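Metallo-beta-lactamase 1 (Acinetobacter baumannii, PDB 5MMD) probably hydrolyses beta-lactam antibiotics to substituted beta-amino acids, as a class B metallo-beta-lactamase with zinc ions in its active site. Local coordinates at residues L37-G42 with G129-Y134; I48-S53 with S74-S79; D56-V61 with I87-G92; N186-Y191 with G205-L210. All coordinates share one frame; numbering follows the deposited sequence.

The contacts span both halves of the metallo-beta-lactamase sandwich. Interaction 1 joins strand 32-41 of the seven-stranded sheet to strand 131-134 of the five-stranded one. Interaction 2, about 14 Å away between centres, lies just past strand 44-48 and near the end of strand 70-75, ahead of the zinc ligands. Interaction 3 packs helices 54-66 and 87-92, its centre about 10 Å from that of interaction 2; the segments of these two alternate along the chain, between those of interaction 1. Interaction 4 comes last, joining helices 180-190 and 208-223; its centre is about 30 Å from that of interaction 3, across the molecule. Helix pairs thus flank both sheets, with zinc at strand ends.

Interaction 1. Residues L37-G42 with G129-Y134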
loop_
_atom_site.group_PDB
_atom_site.type_symbol
_atom_site.label_atom_id
_atom_site.label_comp_id
_atom_site.label_asym_id
_atom_site.label_seq_id
_atom_site.Cartn_x
_atom_site.Cartn_y
_atom_site.Cartn_z
ATOM N N LEU A 37 1.015 6.443 -0.904
ATOM C CA LEU A 37 2.019 7.511 -0.889
ATOM C C LEU A 37 2.322 8.023 -2.279
ATOM O O LEU A 37 2.141 7.342 -3.282
ATOM C CB LEU A 37 3.327 7.050 -0.234
ATOM C CG LEU A 37 3.310 6.566 1.227
ATOM C CD1 LEU A 37 4.654 6.021 1.684
ATOM C CD2 LEU A 37 2.873 7.685 2.187
ATOM N N VAL A 38 2.847 9.235 -2.317
ATOM C CA VAL A 38 3.559 9.704 -3.478
ATOM C C VAL A 38 4.984 9.992 -2.972
ATOM O O VAL A 38 5.197 10.755 -2.010
ATOM C CB VAL A 38 2.915 10.963 -4.122
ATOM C CG1 VAL A 38 3.681 11.378 -5.382
ATOM C CG2 VAL A 38 1.476 10.737 -4.422
ATOM N N VAL A 39 5.959 9.367 -3.619
ATOM C CA VAL A 39 7.354 9.519 -3.243
ATOM C C VAL A 39 8.162 10.170 -4.373
ATOM O O VAL A 39 8.099 9.759 -5.530
ATOM C CB VAL A 39 7.960 8.169 -2.900
ATOM C CG1 VAL A 39 9.411 8.318 -2.517
ATOM C CG2 VAL A 39 7.149 7.473 -1.826
ATOM N N ILE A 40 8.939 11.174 -4.009
ATOM C CA ILE A 40 9.737 11.926 -4.955
ATOM C C ILE A 40 11.222 11.686 -4.812
ATOM O O ILE A 40 11.767 11.740 -3.711
ATOM C CB ILE A 40 9.525 13.425 -4.792
ATOM C CG1 ILE A 40 8.064 13.762 -4.595
ATOM C CG2 ILE A 40 10.178 14.203 -5.974
ATOM C CD1 ILE A 40 7.202 13.415 -5.698
ATOM N N SER A 41 11.872 11.500 -5.963
ATOM C CA SER A 41 13.312 11.474 -6.065
ATOM C C SER A 41 13.741 12.167 -7.372
ATOM O O SER A 41 13.318 11.784 -8.460
ATOM C CB SER A 41 13.824 10.044 -6.026
ATOM O OG SER A 41 15.234 10.000 -6.112
ATOM N N GLY A 42 14.544 13.223 -7.250
ATOM C CA GLY A 42 15.086 13.888 -8.427
ATOM C C GLY A 42 14.001 14.375 -9.360
ATOM O O GLY A 42 14.117 14.283 -10.570
ATOM N N GLY A 129 16.297 2.176 -7.093
ATOM C CA GLY A 129 16.507 1.642 -5.766
ATOM C C GLY A 129 15.998 2.585 -4.684
ATOM O O GLY A 129 16.133 2.308 -3.501
ATOM N N PHE A 130 15.372 3.681 -5.086
ATOM C CA PHE A 130 14.784 4.600 -4.092
ATOM C C PHE A 130 13.651 3.909 -3.332
ATOM O O PHE A 130 13.422 4.225 -2.156
ATOM C CB PHE A 130 14.285 5.884 -4.759
ATOM C CG PHE A 130 14.218 7.072 -3.826
ATOM C CD1 PHE A 130 13.007 7.488 -3.299
ATOM C CD2 PHE A 130 15.366 7.766 -3.477
ATOM C CE1 PHE A 130 12.932 8.569 -2.448
ATOM C CE2 PHE A 130 15.292 8.871 -2.631
ATOM C CZ PHE A 130 14.075 9.257 -2.104
ATOM N N LEU A 131 12.950 2.978 -3.983
ATOM C CA LEU A 131 11.933 2.154 -3.311
ATOM C C LEU A 131 12.379 0.696 -3.282
ATOM O O LEU A 131 12.827 0.150 -4.307
ATOM C CB LEU A 131 10.575 2.262 -4.004
ATOM C CG LEU A 131 10.038 3.673 -4.221
ATOM C CD1 LEU A 131 8.735 3.594 -5.044
ATOM C CD2 LEU A 131 9.780 4.384 -2.867
ATOM N N GLU A 132 12.288 0.064 -2.119
ATOM C CA GLU A 132 12.575 -1.347 -2.015
ATOM C C GLU A 132 11.262 -2.000 -1.620
ATOM O O GLU A 132 10.566 -1.555 -0.668
ATOM C CB GLU A 132 13.674 -1.643 -1.014
ATOM C CG GLU A 132 14.967 -0.872 -1.304
ATOM C CD GLU A 132 16.101 -1.203 -0.333
ATOM O OE1 GLU A 132 15.848 -1.744 0.770
ATOM O OE2 GLU A 132 17.261 -0.977 -0.709
ATOM N N VAL A 133 10.920 -3.028 -2.381
ATOM C CA VAL A 133 9.676 -3.783 -2.191
ATOM C C VAL A 133 10.007 -5.120 -1.563
ATOM O O VAL A 133 11.003 -5.745 -1.904
ATOM C CB VAL A 133 8.938 -3.968 -3.505
ATOM C CG1 VAL A 133 7.553 -4.655 -3.292
ATOM C CG2 VAL A 133 8.771 -2.652 -4.191
ATOM N N TYR A 134 9.174 -5.541 -0.620
ATOM C CA TYR A 134 9.376 -6.786 0.100
ATOM C C TYR A 134 8.073 -7.537 0.354
ATOM O O TYR A 134 7.085 -6.964 0.831
ATOM C CB TYR A 134 10.038 -6.518 1.437
ATOM C CG TYR A 134 10.163 -7.698 2.392
ATOM C CD1 TYR A 134 10.841 -8.832 2.039
ATOM C CD2 TYR A 134 9.633 -7.630 3.686
ATOM C CE1 TYR A 134 10.979 -9.902 2.911
ATOM C CE2 TYR A 134 9.771 -8.690 4.575
ATOM C CZ TYR A 134 10.464 -9.825 4.172
ATOM O OH TYR A 134 10.625 -10.921 5.012
#
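The Phe130 ring has Ser41 over one face and Val39 at its edge. Ser41 CB sits almost exactly above the middle, 3.6 Å from the centroid of the Phe130 ring and only 7° off its normal, a CH-pi contact. Ser41 OG, anti to its own backbone N (chi1 -179°), lies over the same face and comes within 3.5 Å of Phe130 CD2. At the edge, in the plane of the ring, Val39 CG1 approaches Phe130 CE1 to 3.5 Å. The carbonyl oxygen of Ile40 reaches the same corner obliquely, 3.6 Å from Phe130 CE1. Elsewhere Phe130 touches Ile149 and Ser151. This is the interface between the two beta sheets of the metallo-beta-lactamase sandwich: Val39 and Ser41 lie in the last residues of strand 32-41 of the seven-stranded sheet, and Phe130 lies just before strand 131-134 of the five-stranded one. Phe130 and Leu131 both stand opposite the end of strand 123-126, which fits a classic beta bulge. Leu131 CG lies beside the backbone N and anti to the carbonyl carbon (chi1 -53°). Leu131 CD2 is 4.0 Å from Val39 CG1, and the two side chains pass each other in opposite directions. No hydrogen bond links the two segments. Val39 also packs on Ile149 and Ile48, while Leu131 rests on Phe46 of strand 44-48.

Interaction 2. Residues I48-S53 with S74-S79. With ZN (zinc ion), chain E.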
loop_
_atom_site.group_PDB
_atom_site.type_symbol
_atom_site.label_atom_id
_atom_site.label_comp_id
_atom_site.label_asym_id
_atom_site.label_seq_id
_atom_site.Cartn_x
_atom_site.Cartn_y
_atom_site.Cartn_z
ATOM N N ILE A 48 2.700 4.907 -4.637
ATOM C CA ILE A 48 2.519 3.661 -3.889
ATOM C C ILE A 48 1.031 3.510 -3.501
ATOM O O ILE A 48 0.540 4.172 -2.585
ATOM C CB ILE A 48 3.391 3.598 -2.638
ATOM C CG1 ILE A 48 4.873 3.766 -3.013
ATOM C CG2 ILE A 48 3.138 2.280 -1.888
ATOM C CD1 ILE A 48 5.839 3.785 -1.772
ATOM N N ASP A 49 0.387 2.622 -4.256
ATOM C CA ASP A 49 -1.056 2.272 -4.225
ATOM C C ASP A 49 -1.902 3.366 -4.841
ATOM O O ASP A 49 -1.694 4.554 -4.580
ATOM C CB ASP A 49 -1.505 1.932 -2.809
ATOM C CG ASP A 49 -1.075 0.548 -2.422
ATOM O OD1 ASP A 49 -0.726 -0.193 -3.352
ATOM O OD2 ASP A 49 -1.040 0.209 -1.229
ATOM N N THR A 50 -2.810 2.971 -5.739
ATOM C CA THR A 50 -3.690 3.947 -6.319
ATOM C C THR A 50 -4.741 4.363 -5.291
ATOM O O THR A 50 -4.969 3.683 -4.304
ATOM C CB THR A 50 -4.427 3.434 -7.577
ATOM O OG1 THR A 50 -5.494 2.546 -7.171
ATOM C CG2 THR A 50 -3.492 2.709 -8.537
ATOM N N PRO A 51 -5.354 5.509 -5.520
ATOM C CA PRO A 51 -6.567 5.864 -4.770
ATOM C C PRO A 51 -7.697 4.861 -5.067
ATOM O O PRO A 51 -7.580 4.046 -5.979
ATOM C CB PRO A 51 -6.882 7.273 -5.285
ATOM C CG PRO A 51 -5.538 7.866 -5.566
ATOM C CD PRO A 51 -4.777 6.675 -6.204
ATOM N N TRP A 52 -8.778 4.941 -4.304
ATOM C CA TRP A 52 -9.897 4.027 -4.383
ATOM C C TRP A 52 -10.849 4.284 -5.535
ATOM O O TRP A 52 -11.923 3.698 -5.562
ATOM C CB TRP A 52 -10.716 4.103 -3.090
ATOM C CG TRP A 52 -11.296 2.832 -2.591
ATOM C CD1 TRP A 52 -11.743 1.766 -3.314
ATOM C CD2 TRP A 52 -11.510 2.500 -1.216
ATOM N NE1 TRP A 52 -12.235 0.788 -2.473
ATOM C CE2 TRP A 52 -12.085 1.207 -1.176
ATOM C CE3 TRP A 52 -11.275 3.177 -0.015
ATOM C CZ2 TRP A 52 -12.442 0.574 0.028
ATOM C CZ3 TRP A 52 -11.595 2.550 1.173
ATOM C CH2 TRP A 52 -12.172 1.245 1.189
ATOM N N SER A 53 -10.498 5.151 -6.474
ATOM C CA SER A 53 -11.384 5.432 -7.613
ATOM C C SER A 53 -10.615 5.993 -8.800
ATOM O O SER A 53 -9.514 6.562 -8.638
ATOM C CB SER A 53 -12.503 6.410 -7.218
ATOM O OG SER A 53 -12.031 7.755 -7.071
ATOM N N SER A 74 3.384 3.594 -10.901
ATOM C CA SER A 74 2.685 3.211 -9.674
ATOM C C SER A 74 2.963 1.751 -9.357
ATOM O O SER A 74 3.168 0.931 -10.267
ATOM C CB SER A 74 1.174 3.448 -9.806
ATOM O OG SER A 74 0.610 2.481 -10.665
ATOM N N ILE A 75 2.994 1.435 -8.069
ATOM C CA ILE A 75 2.990 0.073 -7.611
ATOM C C ILE A 75 1.735 -0.176 -6.731
ATOM O O ILE A 75 1.365 0.679 -5.917
ATOM C CB ILE A 75 4.279 -0.273 -6.836
ATOM C CG1 ILE A 75 4.163 -1.711 -6.317
ATOM C CG2 ILE A 75 4.518 0.714 -5.727
ATOM C CD1 ILE A 75 5.398 -2.444 -6.288
ATOM N N SER A 76 1.082 -1.332 -6.910
ATOM C CA SER A 76 -0.049 -1.703 -6.038
ATOM C C SER A 76 0.376 -2.864 -5.140
ATOM O O SER A 76 0.981 -3.823 -5.608
ATOM C CB SER A 76 -1.295 -2.061 -6.830
ATOM O OG SER A 76 -1.739 -0.970 -7.589
ATOM N N THR A 77 0.080 -2.755 -3.845
ATOM C CA THR A 77 0.703 -3.641 -2.864
ATOM C C THR A 77 -0.155 -4.853 -2.511
ATOM O O THR A 77 0.316 -5.764 -1.831
ATOM C CB THR A 77 1.076 -2.855 -1.569
ATOM O OG1 THR A 77 -0.106 -2.318 -0.950
ATOM C CG2 THR A 77 2.002 -1.718 -1.903
ATOM N N HIS A 78 -1.412 -4.865 -2.954
ATOM C CA HIS A 78 -2.118 -6.153 -3.121
ATOM C C HIS A 78 -3.294 -5.912 -4.048
ATOM O O HIS A 78 -3.496 -4.776 -4.509
ATOM C CB HIS A 78 -2.556 -6.776 -1.781
ATOM C CG HIS A 78 -3.556 -5.982 -0.995
ATOM N ND1 HIS A 78 -3.245 -4.810 -0.331
ATOM C CD2 HIS A 78 -4.854 -6.265 -0.667
ATOM C CE1 HIS A 78 -4.315 -4.376 0.310
ATOM N NE2 HIS A 78 -5.295 -5.247 0.137
ATOM N N SER A 79 -4.089 -6.958 -4.294
ATOM C CA SER A 79 -5.091 -6.893 -5.350
ATOM C C SER A 79 -6.363 -6.076 -5.039
ATOM O O SER A 79 -7.049 -5.658 -5.980
ATOM C CB SER A 79 -5.523 -8.322 -5.747
ATOM O OG SER A 79 -6.240 -8.935 -4.699
HETATM ZN ZN ZN E . -7.104 -5.386 1.273
HETATM O O HOH W 1 -7.971 -3.850 1.649
#
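Asp49 and Thr77 tie the loop after strand 44-48 to the segment that leads into the HxHxD zinc motif of the metallo-beta-lactamase fold, whose ligands are His78, His80 and Asp82. The backbones meet first as parallel strands, Ile48 paired with Ile75, and Asp49 N gives its hydrogen to Ile75 O at 2.7 Å, almost in line with the carbonyl (175°). Ile48 CG1 lies beside Ile75 CG2 on the same face of the sheet. Asp49 then turns its carboxylate onto Thr77 and takes two bonds from it. Thr77 N donates to Asp49 OD1 at 2.7 Å, and Thr77 OG1 to Asp49 OD2 at 2.7 Å, both on syn lone pairs. Thr77 OG1 lies between its own backbone N and carbonyl carbon (chi1 62°), and OG1 and N each reach one oxygen of Asp49. Tyr156 OH is a further partner of Asp49 OD2, which helps satisfy this buried carboxylate. The backbone just ahead of the first zinc ligand is thereby fixed. His78 binds zinc through NE2 at 2.1 Å, alongside His80, His140 and a water whose oxygen lies in the plane of the His78 ring, at its edge.

Interaction 3. Residues D56-V61 with I87-G92; sequences DTEKLV and IKWLNG
Trp89 of helix 87-92 wedges its six-membered ring against Thr57, Glu58 and Val61 of helix 54-66, and on the inner side buried Thr57, Val61 and Leu90 interlock. There Val61 and Trp89 reach toward each other tip to tip, with Val61 CG2 3.6 Å from Trp89 CZ3. Val61 CG1 lies at the edge of the ring, in its plane. Thr57 CG2, anti to the backbone N, slots between two residues: it is 3.8 Å from Trp89 CE3 and 3.8 Å from Leu90 CG. Leu90 CD2 closes the group at 3.9 Å from Val61 CG2. Thr57 OG1 is hydrogen-bonded to the carbonyl oxygen of Ser53, the N-cap residue of this helix.

The outer side is partly exposed. Glu58 CB covers one face of the indole only near its rim, 3.8 Å from Trp89 CZ2, and Glu58 CA makes a CH-pi contact with the same ring. Beyond it the Glu58 chain bends and its carboxylate leads away.

The axes of segments 56-61 and 87-92 come within 9.8 Å, their N-to-C directions 50° apart. Each helix belongs to a beta-alpha-beta crossover of the seven-stranded sheet: helix 54-66 joins strands 44-48 and 70-75, helix 87-92 helps join 70-75 to 97-100, and Val61 on Leu71 and Leu90 on Ser74 and Thr97 seat the pair on those strands.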
loop_
_atom_site.group_PDB
_atom_site.type_symbol
_atom_site.label_atom_id
_atom_site.label_comp_id
_atom_site.label_asym_id
_atom_site.label_seq_id
_atom_site.Cartn_x
_atom_site.Cartn_y
_atom_site.Cartn_z
ATOM N N ASP A 56 -10.392 9.814 -8.428
ATOM C CA ASP A 56 -9.370 10.292 -7.507
ATOM C C ASP A 56 -7.949 9.939 -7.990
ATOM O O ASP A 56 -7.011 10.624 -7.636
ATOM C CB ASP A 56 -9.616 9.752 -6.096
ATOM C CG ASP A 56 -10.798 10.429 -5.425
ATOM O OD1 ASP A 56 -10.991 11.636 -5.637
ATOM O OD2 ASP A 56 -11.557 9.749 -4.736
ATOM N N THR A 57 -7.801 8.894 -8.793
ATOM C CA THR A 57 -6.505 8.568 -9.376
ATOM C C THR A 57 -6.157 9.687 -10.356
ATOM O O THR A 57 -5.069 10.239 -10.287
ATOM C CB THR A 57 -6.470 7.189 -10.074
ATOM O OG1 THR A 57 -6.671 6.166 -9.094
ATOM C CG2 THR A 57 -5.094 6.956 -10.763
ATOM N N GLU A 58 -7.097 10.077 -11.220
ATOM C CA GLU A 58 -6.856 11.238 -12.086
ATOM C C GLU A 58 -6.530 12.483 -11.269
ATOM O O GLU A 58 -5.631 13.249 -11.653
ATOM C CB GLU A 58 -8.043 11.556 -13.014
ATOM C CG GLU A 58 -7.767 12.824 -13.861
ATOM C CD GLU A 58 -8.254 14.144 -13.217
ATOM O OE1 GLU A 58 -9.105 14.083 -12.298
ATOM O OE2 GLU A 58 -7.784 15.258 -13.606
ATOM N N LYS A 59 -7.238 12.704 -10.156
ATOM C CA LYS A 59 -6.971 13.887 -9.343
ATOM C C LYS A 59 -5.561 13.876 -8.779
ATOM O O LYS A 59 -4.945 14.948 -8.624
ATOM C CB LYS A 59 -7.977 14.014 -8.177
ATOM C CG LYS A 59 -9.369 14.360 -8.610
ATOM C CD LYS A 59 -10.319 14.431 -7.392
ATOM C CE LYS A 59 -11.652 15.054 -7.749
ATOM N NZ LYS A 59 -12.470 14.196 -8.645
ATOM N N LEU A 60 -5.065 12.689 -8.452
ATOM C CA LEU A 60 -3.750 12.542 -7.849
ATOM C C LEU A 60 -2.688 12.836 -8.890
ATOM O O LEU A 60 -1.734 13.572 -8.638
ATOM C CB LEU A 60 -3.582 11.141 -7.260
ATOM C CG LEU A 60 -2.240 10.865 -6.562
ATOM C CD1 LEU A 60 -2.007 11.703 -5.309
ATOM C CD2 LEU A 60 -2.104 9.330 -6.282
ATOM N N VAL A 61 -2.901 12.310 -10.079
ATOM C CA VAL A 61 -1.968 12.480 -11.175
ATOM C C VAL A 61 -1.930 13.934 -11.576
ATOM O O VAL A 61 -0.856 14.470 -11.846
ATOM C CB VAL A 61 -2.336 11.579 -12.381
ATOM C CG1 VAL A 61 -1.541 11.958 -13.597
ATOM C CG2 VAL A 61 -2.053 10.153 -12.001
ATOM N N ILE A 87 -5.553 1.424 -11.577
ATOM C CA ILE A 87 -4.651 0.774 -12.530
ATOM C C ILE A 87 -5.117 0.885 -13.981
ATOM O O ILE A 87 -4.308 1.213 -14.848
ATOM C CB ILE A 87 -4.426 -0.682 -12.210
ATOM C CG1 ILE A 87 -3.573 -0.770 -10.950
ATOM C CG2 ILE A 87 -3.724 -1.362 -13.435
ATOM C CD1 ILE A 87 -3.269 -2.109 -10.462
ATOM N N LYS A 88 -6.406 0.667 -14.240
ATOM C CA LYS A 88 -6.936 0.793 -15.583
ATOM C C LYS A 88 -6.745 2.190 -16.147
ATOM O O LYS A 88 -6.307 2.347 -17.298
ATOM C CB LYS A 88 -8.426 0.428 -15.643
ATOM C CG LYS A 88 -9.022 0.606 -17.050
ATOM C CD LYS A 88 -10.515 0.370 -17.117
ATOM C CE LYS A 88 -10.847 -1.090 -17.355
ATOM N NZ LYS A 88 -12.311 -1.279 -17.572
ATOM N N TRP A 89 -7.071 3.207 -15.352
ATOM C CA TRP A 89 -6.947 4.571 -15.833
ATOM C C TRP A 89 -5.466 4.871 -16.128
ATOM O O TRP A 89 -5.145 5.460 -17.150
ATOM C CB TRP A 89 -7.533 5.566 -14.831
ATOM C CG TRP A 89 -7.463 6.970 -15.323
ATOM C CD1 TRP A 89 -8.383 7.637 -16.094
ATOM C CD2 TRP A 89 -6.390 7.872 -15.110
ATOM N NE1 TRP A 89 -7.938 8.914 -16.356
ATOM C CE2 TRP A 89 -6.717 9.082 -15.762
ATOM C CE3 TRP A 89 -5.179 7.773 -14.454
ATOM C CZ2 TRP A 89 -5.869 10.181 -15.766
ATOM C CZ3 TRP A 89 -4.328 8.884 -14.452
ATOM C CH2 TRP A 89 -4.684 10.062 -15.115
ATOM N N LEU A 90 -4.573 4.402 -15.274
ATOM C CA LEU A 90 -3.156 4.702 -15.417
ATOM C C LEU A 90 -2.603 3.996 -16.661
ATOM O O LEU A 90 -1.834 4.578 -17.432
ATOM C CB LEU A 90 -2.403 4.258 -14.178
ATOM C CG LEU A 90 -2.598 5.020 -12.865
ATOM C CD1 LEU A 90 -1.956 4.234 -11.717
ATOM C CD2 LEU A 90 -2.015 6.405 -12.979
ATOM N N ASN A 91 -3.009 2.743 -16.832
ATOM C CA ASN A 91 -2.672 1.967 -18.007
ATOM C C ASN A 91 -3.067 2.701 -19.269
ATOM O O ASN A 91 -2.317 2.758 -20.243
ATOM C CB ASN A 91 -3.368 0.620 -17.967
ATOM C CG ASN A 91 -2.677 -0.362 -17.068
ATOM O OD1 ASN A 91 -1.601 -0.088 -16.532
ATOM N ND2 ASN A 91 -3.291 -1.514 -16.881
ATOM N N GLY A 92 -4.280 3.242 -19.247
ATOM C CA GLY A 92 -4.791 4.013 -20.359
ATOM C C GLY A 92 -3.964 5.234 -20.711
ATOM O O GLY A 92 -3.989 5.684 -21.853
#

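Interaction 4. Residues N186-Y191 with G205-L210; sequences NTISKY and GDFELL
Ile188 lies across the end of Phe207 at about a right angle, while it slides past Leu210 in the opposite direction. Its two branches divide the work. Ile188 CG2, anti to the backbone N, meets Phe207 CZ at 3.8 Å, at the ring edge and near its plane. Ile188 CG1, on the other branch, packs 3.8 Å from Leu210 CB, and CD1 continues to the Leu210 carbonyl oxygen. The Phe207 ring is thus used by its rim: the backbone oxygen of Tyr191 also lies in its plane, 3.4 Å from Phe207 CE1. Phe207 CG is anti to its backbone N (chi1 177°), and the far rim of the ring, CE1 and CZ, meets segment 186-191. Leu210 crosses Thr187 at about a right angle, its CD2 4.1 Å from Thr187 CG2. Thr187 OG1 takes no part in this apolar meeting and bonds instead to Ser183 O.

In the fold the contact joins helices 180-190 and 208-223, which follow each other with edge strand 196-199 between them, and both lean on the five-stranded sheet: Thr187 and Leu210 of the helices, and Tyr191 just after the first, touch Leu155, and Leu210 also Val197. Phe207 lies in the turn that leads into helix 208-223, where Asp206 provides the capping bond. Asp206 OD1 accepts from Glu208 N at 2.9 Å, the donor standing 42° out of the carboxylate plane. At the C-terminal end of helix 180-190, Lys190 makes a salt bridge with Glu123 and a cation-pi contact with Tyr134, and the Tyr191 ring meets that of Trp148.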
loop_
_atom_site.group_PDB
_atom_site.type_symbol
_atom_site.label_atom_id
_atom_site.label_comp_id
_atom_site.label_asym_id
_atom_site.label_seq_id
_atom_site.Cartn_x
_atom_site.Cartn_y
_atom_site.Cartn_z
ATOM N N ASN A 186 8.753 -11.160 10.446
ATOM C CA ASN A 186 9.749 -10.954 9.379
ATOM C C ASN A 186 10.003 -9.461 9.178
ATOM O O ASN A 186 11.136 -9.024 9.050
ATOM C CB ASN A 186 9.291 -11.581 8.048
ATOM C CG ASN A 186 9.342 -13.094 8.068
ATOM O OD1 ASN A 186 10.165 -13.692 8.776
ATOM N ND2 ASN A 186 8.472 -13.731 7.269
ATOM N N THR A 187 8.926 -8.691 9.170
ATOM C CA THR A 187 8.971 -7.264 8.884
ATOM C C THR A 187 9.649 -6.478 10.026
ATOM O O THR A 187 10.450 -5.554 9.783
ATOM C CB THR A 187 7.549 -6.739 8.638
ATOM O OG1 THR A 187 6.931 -7.507 7.582
ATOM C CG2 THR A 187 7.563 -5.268 8.272
ATOM N N ILE A 188 9.363 -6.875 11.259
ATOM C CA ILE A 188 10.050 -6.315 12.419
ATOM C C ILE A 188 11.571 -6.565 12.363
ATOM O O ILE A 188 12.360 -5.675 12.709
ATOM C CB ILE A 188 9.481 -6.906 13.725
ATOM C CG1 ILE A 188 8.066 -6.364 13.972
ATOM C CG2 ILE A 188 10.426 -6.625 14.874
ATOM C CD1 ILE A 188 7.252 -7.203 14.929
ATOM N N SER A 189 11.980 -7.764 11.939
ATOM C CA SER A 189 13.404 -8.090 11.833
ATOM C C SER A 189 14.104 -7.332 10.722
ATOM O O SER A 189 15.286 -6.984 10.843
ATOM C CB SER A 189 13.610 -9.579 11.593
ATOM O OG SER A 189 13.470 -10.286 12.810
ATOM N N LYS A 190 13.374 -7.079 9.639
ATOM C CA LYS A 190 13.968 -6.470 8.462
ATOM C C LYS A 190 14.098 -4.959 8.618
ATOM O O LYS A 190 15.070 -4.384 8.134
ATOM C CB LYS A 190 13.147 -6.807 7.215
ATOM C CG LYS A 190 13.951 -6.677 5.919
ATOM C CD LYS A 190 13.161 -7.207 4.762
ATOM C CE LYS A 190 13.871 -6.965 3.416
ATOM N NZ LYS A 190 15.055 -7.807 3.213
ATOM N N TYR A 191 13.152 -4.328 9.325
ATOM C CA TYR A 191 13.105 -2.866 9.391
ATOM C C TYR A 191 13.180 -2.351 10.839
ATOM O O TYR A 191 12.367 -1.563 11.286
ATOM C CB TYR A 191 11.862 -2.361 8.672
ATOM C CG TYR A 191 11.804 -2.851 7.223
ATOM C CD1 TYR A 191 12.657 -2.339 6.269
ATOM C CD2 TYR A 191 10.890 -3.822 6.829
ATOM C CE1 TYR A 191 12.623 -2.781 4.954
ATOM C CE2 TYR A 191 10.819 -4.254 5.517
ATOM C CZ TYR A 191 11.697 -3.747 4.582
ATOM O OH TYR A 191 11.654 -4.186 3.279
ATOM N N GLY A 205 2.106 6.193 11.985
ATOM C CA GLY A 205 2.793 6.211 13.263
ATOM C C GLY A 205 4.259 5.868 13.088
ATOM O O GLY A 205 4.833 6.107 12.038
ATOM N N ASP A 206 4.849 5.310 14.140
ATOM C CA ASP A 206 6.240 4.894 14.101
ATOM C C ASP A 206 6.359 3.372 14.166
ATOM O O ASP A 206 5.432 2.659 13.832
ATOM C CB ASP A 206 7.013 5.569 15.238
ATOM C CG ASP A 206 6.535 5.146 16.623
ATOM O OD1 ASP A 206 5.769 4.155 16.790
ATOM O OD2 ASP A 206 6.945 5.846 17.551
ATOM N N PHE A 207 7.522 2.891 14.571
ATOM C CA PHE A 207 7.822 1.472 14.551
ATOM C C PHE A 207 6.804 0.681 15.358
ATOM O O PHE A 207 6.613 -0.514 15.089
ATOM C CB PHE A 207 9.243 1.240 15.094
ATOM C CG PHE A 207 9.636 -0.209 15.195
ATOM C CD1 PHE A 207 10.266 -0.846 14.130
ATOM C CD2 PHE A 207 9.430 -0.922 16.368
ATOM C CE1 PHE A 207 10.647 -2.159 14.216
ATOM C CE2 PHE A 207 9.812 -2.254 16.458
ATOM C CZ PHE A 207 10.423 -2.868 15.380
ATOM N N GLU A 208 6.121 1.332 16.315
ATOM C CA GLU A 208 5.134 0.606 17.134
ATOM C C GLU A 208 4.030 -0.065 16.291
ATOM O O GLU A 208 3.453 -1.062 16.704
ATOM C CB GLU A 208 4.476 1.520 18.187
ATOM C CG GLU A 208 3.603 0.760 19.221
ATOM C CD GLU A 208 3.055 1.661 20.355
ATOM O OE1 GLU A 208 3.168 2.905 20.234
ATOM O OE2 GLU A 208 2.527 1.143 21.389
ATOM N N LEU A 209 3.736 0.462 15.108
ATOM C CA LEU A 209 2.704 -0.137 14.292
ATOM C C LEU A 209 3.056 -1.570 13.915
ATOM O O LEU A 209 2.155 -2.420 13.814
ATOM C CB LEU A 209 2.450 0.677 13.034
ATOM C CG LEU A 209 1.398 1.779 13.193
ATOM C CD1 LEU A 209 1.789 2.837 14.163
ATOM C CD2 LEU A 209 1.132 2.389 11.809
ATOM N N LEU A 210 4.345 -1.842 13.729
ATOM C CA LEU A 210 4.796 -3.185 13.412
ATOM C C LEU A 210 4.579 -4.151 14.588
ATOM O O LEU A 210 4.076 -5.280 14.379
ATOM C CB LEU A 210 6.267 -3.170 12.993
ATOM C CG LEU A 210 6.624 -2.278 11.793
ATOM C CD1 LEU A 210 8.056 -2.524 11.359
ATOM C CD2 LEU A 210 5.648 -2.501 10.627
#